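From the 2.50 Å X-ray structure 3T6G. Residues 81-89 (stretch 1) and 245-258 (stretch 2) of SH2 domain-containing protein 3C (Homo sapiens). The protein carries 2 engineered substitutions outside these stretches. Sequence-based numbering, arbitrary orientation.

Stretch 1 81-89: RWGMELLTL
Stretch 2, residues 245-258: AARTVAHHGGLYHT

Trp-82, Met-84 and Ala-250 cover the most surface in this contact, which buries 451 Å² and contains no hydrogen bond between the stretches. Trp-82 (phi/psi -125/146) is the N-cap of helix 83-86. A type I turn, Leu-86 to Leu-89, follows. In stretch 2, a type I turn from Ala-250 to Gly-253 leads into a helix starting at Gly-253, with His-252 as N-cap. The two stretches run in opposite directions: CA atoms pair Trp-82 with Gly-253 at 5.3 Å, Glu-85 with Ala-250 at 4.2 Å, and Thr-88 with Ala-246 at 7.4 Å.

Trp-82 (chi1 m, chi2 118°) lays one ring face over Gly-253, with CD1 3.2 Å from Gly-253 C. A CB on Gly-253 would clash with that CD1. The six-membered ring forms an offset stack with His-257 (chi1 t, chi2 78°): centroids 4.6 Å apart, planes at 24°. His-257 CB also sits 3.9 Å from the centroid of that Trp-82 ring, a CH-pi contact. Trp-82 NE1 lies 3.2 Å from Gly-254 N, but both are donors.

The CA-to-CB bond of Met-84 points toward stretch 2, but the end of the side chain leads away (chi1 m, chi2 m, chi3 91°). Its CB meets Val-249 CG1 and its CG meets Tyr-256 CD2, each at 4.0 Å.

Ala-250 CB packs 3.8 Å from Glu-85 CA and 4.0 Å from Thr-88 CG2.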

# COMPACT_ATOMS: atom_id res chain seq x y z
N ARG A 81 17.98 1.98 -1.21
CA ARG A 81 18.00 1.41 -2.55
C ARG A 81 16.62 1.31 -3.22
O ARG A 81 16.47 1.68 -4.38
CB ARG A 81 18.68 0.04 -2.54
CG ARG A 81 20.19 0.11 -2.50
CD ARG A 81 20.82 -1.28 -2.50
NE ARG A 81 22.24 -1.21 -2.85
CZ ARG A 81 23.20 -0.72 -2.06
NH1 ARG A 81 22.90 -0.23 -0.86
NH2 ARG A 81 24.46 -0.71 -2.48
N TRP A 82 15.61 0.83 -2.50
CA TRP A 82 14.33 0.46 -3.12
C TRP A 82 13.10 1.14 -2.52
O TRP A 82 13.04 1.40 -1.32
CB TRP A 82 14.16 -1.05 -3.01
CG TRP A 82 15.31 -1.78 -3.62
CD1 TRP A 82 16.19 -2.62 -2.99
CD2 TRP A 82 15.72 -1.72 -4.99
NE1 TRP A 82 17.12 -3.09 -3.88
CE2 TRP A 82 16.86 -2.56 -5.12
CE3 TRP A 82 15.23 -1.05 -6.12
CZ2 TRP A 82 17.51 -2.74 -6.33
CZ3 TRP A 82 15.88 -1.25 -7.34
CH2 TRP A 82 17.01 -2.08 -7.43
N GLY A 83 12.11 1.42 -3.36
CA GLY A 83 10.86 2.02 -2.92
C GLY A 83 10.16 1.17 -1.87
O GLY A 83 9.41 1.68 -1.04
N MET A 84 10.40 -0.13 -1.90
CA MET A 84 9.78 -1.01 -0.94
C MET A 84 10.27 -0.64 0.44
O MET A 84 9.49 -0.62 1.40
CB MET A 84 10.07 -2.48 -1.23
CG MET A 84 9.29 -3.08 -2.42
SD MET A 84 7.48 -2.91 -2.33
CE MET A 84 7.24 -1.37 -3.19
N GLU A 85 11.57 -0.36 0.53
CA GLU A 85 12.19 0.07 1.78
C GLU A 85 11.71 1.47 2.12
O GLU A 85 11.32 1.74 3.26
CB GLU A 85 13.70 0.04 1.68
CG GLU A 85 14.41 0.60 2.88
CD GLU A 85 15.80 0.01 3.05
OE1 GLU A 85 16.21 -0.75 2.14
OE2 GLU A 85 16.47 0.29 4.07
N LEU A 86 11.67 2.33 1.12
CA LEU A 86 11.28 3.72 1.35
C LEU A 86 9.91 3.85 2.00
O LEU A 86 9.69 4.76 2.80
CB LEU A 86 11.32 4.54 0.05
CG LEU A 86 10.94 6.01 0.32
CD1 LEU A 86 11.94 6.63 1.29
CD2 LEU A 86 10.84 6.87 -0.94
N LEU A 87 8.97 2.97 1.67
CA LEU A 87 7.60 3.15 2.16
C LEU A 87 7.33 2.68 3.60
O LEU A 87 6.22 2.83 4.10
CB LEU A 87 6.55 2.63 1.17
CG LEU A 87 6.75 1.25 0.55
CD1 LEU A 87 6.48 0.19 1.58
CD2 LEU A 87 5.81 1.09 -0.62
N THR A 88 8.35 2.14 4.26
CA THR A 88 8.28 1.86 5.69
C THR A 88 8.80 3.05 6.51
O THR A 88 8.50 3.18 7.69
CB THR A 88 9.13 0.65 6.08
OG1 THR A 88 10.51 1.03 6.09
CG2 THR A 88 8.92 -0.50 5.11
N LEU A 89 9.60 3.89 5.88
CA LEU A 89 10.27 5.00 6.55
C LEU A 89 9.39 6.24 6.65
O LEU A 89 8.46 6.41 5.88
CB LEU A 89 11.59 5.34 5.85
CG LEU A 89 12.74 4.40 6.17
CD1 LEU A 89 12.34 3.53 7.33
CD2 LEU A 89 13.08 3.54 4.98
N ALA A 245 5.88 -8.30 8.88
CA ALA A 245 6.00 -8.77 7.51
C ALA A 245 6.66 -7.70 6.66
O ALA A 245 7.40 -7.99 5.72
CB ALA A 245 4.60 -9.16 6.93
N ALA A 246 6.38 -6.44 6.99
CA ALA A 246 6.86 -5.37 6.17
C ALA A 246 8.37 -5.31 6.25
O ALA A 246 9.01 -4.69 5.42
CB ALA A 246 6.23 -4.07 6.58
N ARG A 247 8.95 -5.98 7.23
CA ARG A 247 10.40 -5.94 7.36
C ARG A 247 11.01 -6.92 6.38
O ARG A 247 12.10 -6.70 5.87
CB ARG A 247 10.87 -6.29 8.78
CG ARG A 247 10.32 -5.41 9.87
CD ARG A 247 10.66 -6.03 11.22
NE ARG A 247 11.97 -5.59 11.69
CZ ARG A 247 12.79 -6.32 12.45
NH1 ARG A 247 12.44 -7.56 12.80
NH2 ARG A 247 13.96 -5.82 12.86
N THR A 248 10.31 -8.02 6.15
CA THR A 248 10.74 -8.99 5.14
C THR A 248 10.73 -8.31 3.77
O THR A 248 11.69 -8.39 3.01
CB THR A 248 9.80 -10.21 5.11
OG1 THR A 248 9.23 -10.39 6.41
CG2 THR A 248 10.57 -11.46 4.71
N VAL A 249 9.64 -7.61 3.51
CA VAL A 249 9.47 -6.81 2.31
C VAL A 249 10.60 -5.82 2.04
O VAL A 249 11.18 -5.80 0.93
CB VAL A 249 8.20 -5.99 2.43
CG1 VAL A 249 8.28 -4.81 1.49
CG2 VAL A 249 6.97 -6.88 2.16
N ALA A 250 10.89 -4.99 3.03
CA ALA A 250 11.88 -3.94 2.86
C ALA A 250 13.25 -4.57 2.65
O ALA A 250 14.08 -4.05 1.90
CB ALA A 250 11.88 -3.00 4.08
N HIS A 251 13.45 -5.71 3.27
CA HIS A 251 14.72 -6.41 3.21
C HIS A 251 14.84 -7.11 1.86
O HIS A 251 15.89 -7.64 1.52
CB HIS A 251 14.74 -7.44 4.33
CG HIS A 251 15.93 -8.35 4.31
ND1 HIS A 251 17.16 -7.97 4.79
CD2 HIS A 251 16.05 -9.63 3.90
CE1 HIS A 251 18.01 -8.98 4.66
NE2 HIS A 251 17.36 -10.00 4.12
N HIS A 252 13.76 -7.12 1.09
CA HIS A 252 13.72 -7.88 -0.14
C HIS A 252 13.52 -7.01 -1.38
O HIS A 252 13.14 -7.51 -2.44
CB HIS A 252 12.64 -8.96 -0.04
CG HIS A 252 13.05 -10.15 0.75
ND1 HIS A 252 12.17 -11.14 1.13
CD2 HIS A 252 14.26 -10.52 1.23
CE1 HIS A 252 12.82 -12.07 1.81
NE2 HIS A 252 14.09 -11.72 1.89
N GLY A 253 13.76 -5.71 -1.24
CA GLY A 253 13.64 -4.79 -2.37
C GLY A 253 14.40 -5.20 -3.62
O GLY A 253 13.96 -4.93 -4.74
N GLY A 254 15.56 -5.83 -3.43
CA GLY A 254 16.41 -6.27 -4.51
C GLY A 254 15.93 -7.53 -5.18
O GLY A 254 16.28 -7.80 -6.34
N LEU A 255 15.12 -8.30 -4.47
CA LEU A 255 14.56 -9.52 -5.04
C LEU A 255 13.39 -9.17 -5.95
O LEU A 255 13.25 -9.72 -7.04
CB LEU A 255 14.11 -10.50 -3.95
CG LEU A 255 13.45 -11.76 -4.52
CD1 LEU A 255 14.50 -12.67 -5.13
CD2 LEU A 255 12.64 -12.52 -3.48
N TYR A 256 12.54 -8.25 -5.51
CA TYR A 256 11.41 -7.86 -6.33
C TYR A 256 11.88 -7.18 -7.62
O TYR A 256 11.30 -7.41 -8.70
CB TYR A 256 10.45 -6.96 -5.54
CG TYR A 256 10.05 -7.56 -4.21
CD1 TYR A 256 9.44 -8.80 -4.16
CD2 TYR A 256 10.29 -6.88 -3.01
CE1 TYR A 256 9.07 -9.36 -2.97
CE2 TYR A 256 9.91 -7.44 -1.80
CZ TYR A 256 9.31 -8.68 -1.79
OH TYR A 256 8.93 -9.27 -0.61
N HIS A 257 12.92 -6.36 -7.52
CA HIS A 257 13.47 -5.68 -8.69
C HIS A 257 13.95 -6.71 -9.70
O HIS A 257 13.54 -6.69 -10.88
CB HIS A 257 14.61 -4.76 -8.28
CG HIS A 257 15.54 -4.41 -9.41
ND1 HIS A 257 15.22 -3.46 -10.37
CD2 HIS A 257 16.77 -4.87 -9.72
CE1 HIS A 257 16.23 -3.36 -11.22
NE2 HIS A 257 17.17 -4.21 -10.86
N THR A 258 14.81 -7.62 -9.24
CA THR A 258 15.28 -8.74 -10.03
C THR A 258 14.14 -9.47 -10.74
O THR A 258 14.07 -9.49 -11.96
CB THR A 258 16.00 -9.78 -9.18
OG1 THR A 258 17.28 -9.27 -8.78
CG2 THR A 258 16.20 -11.06 -9.99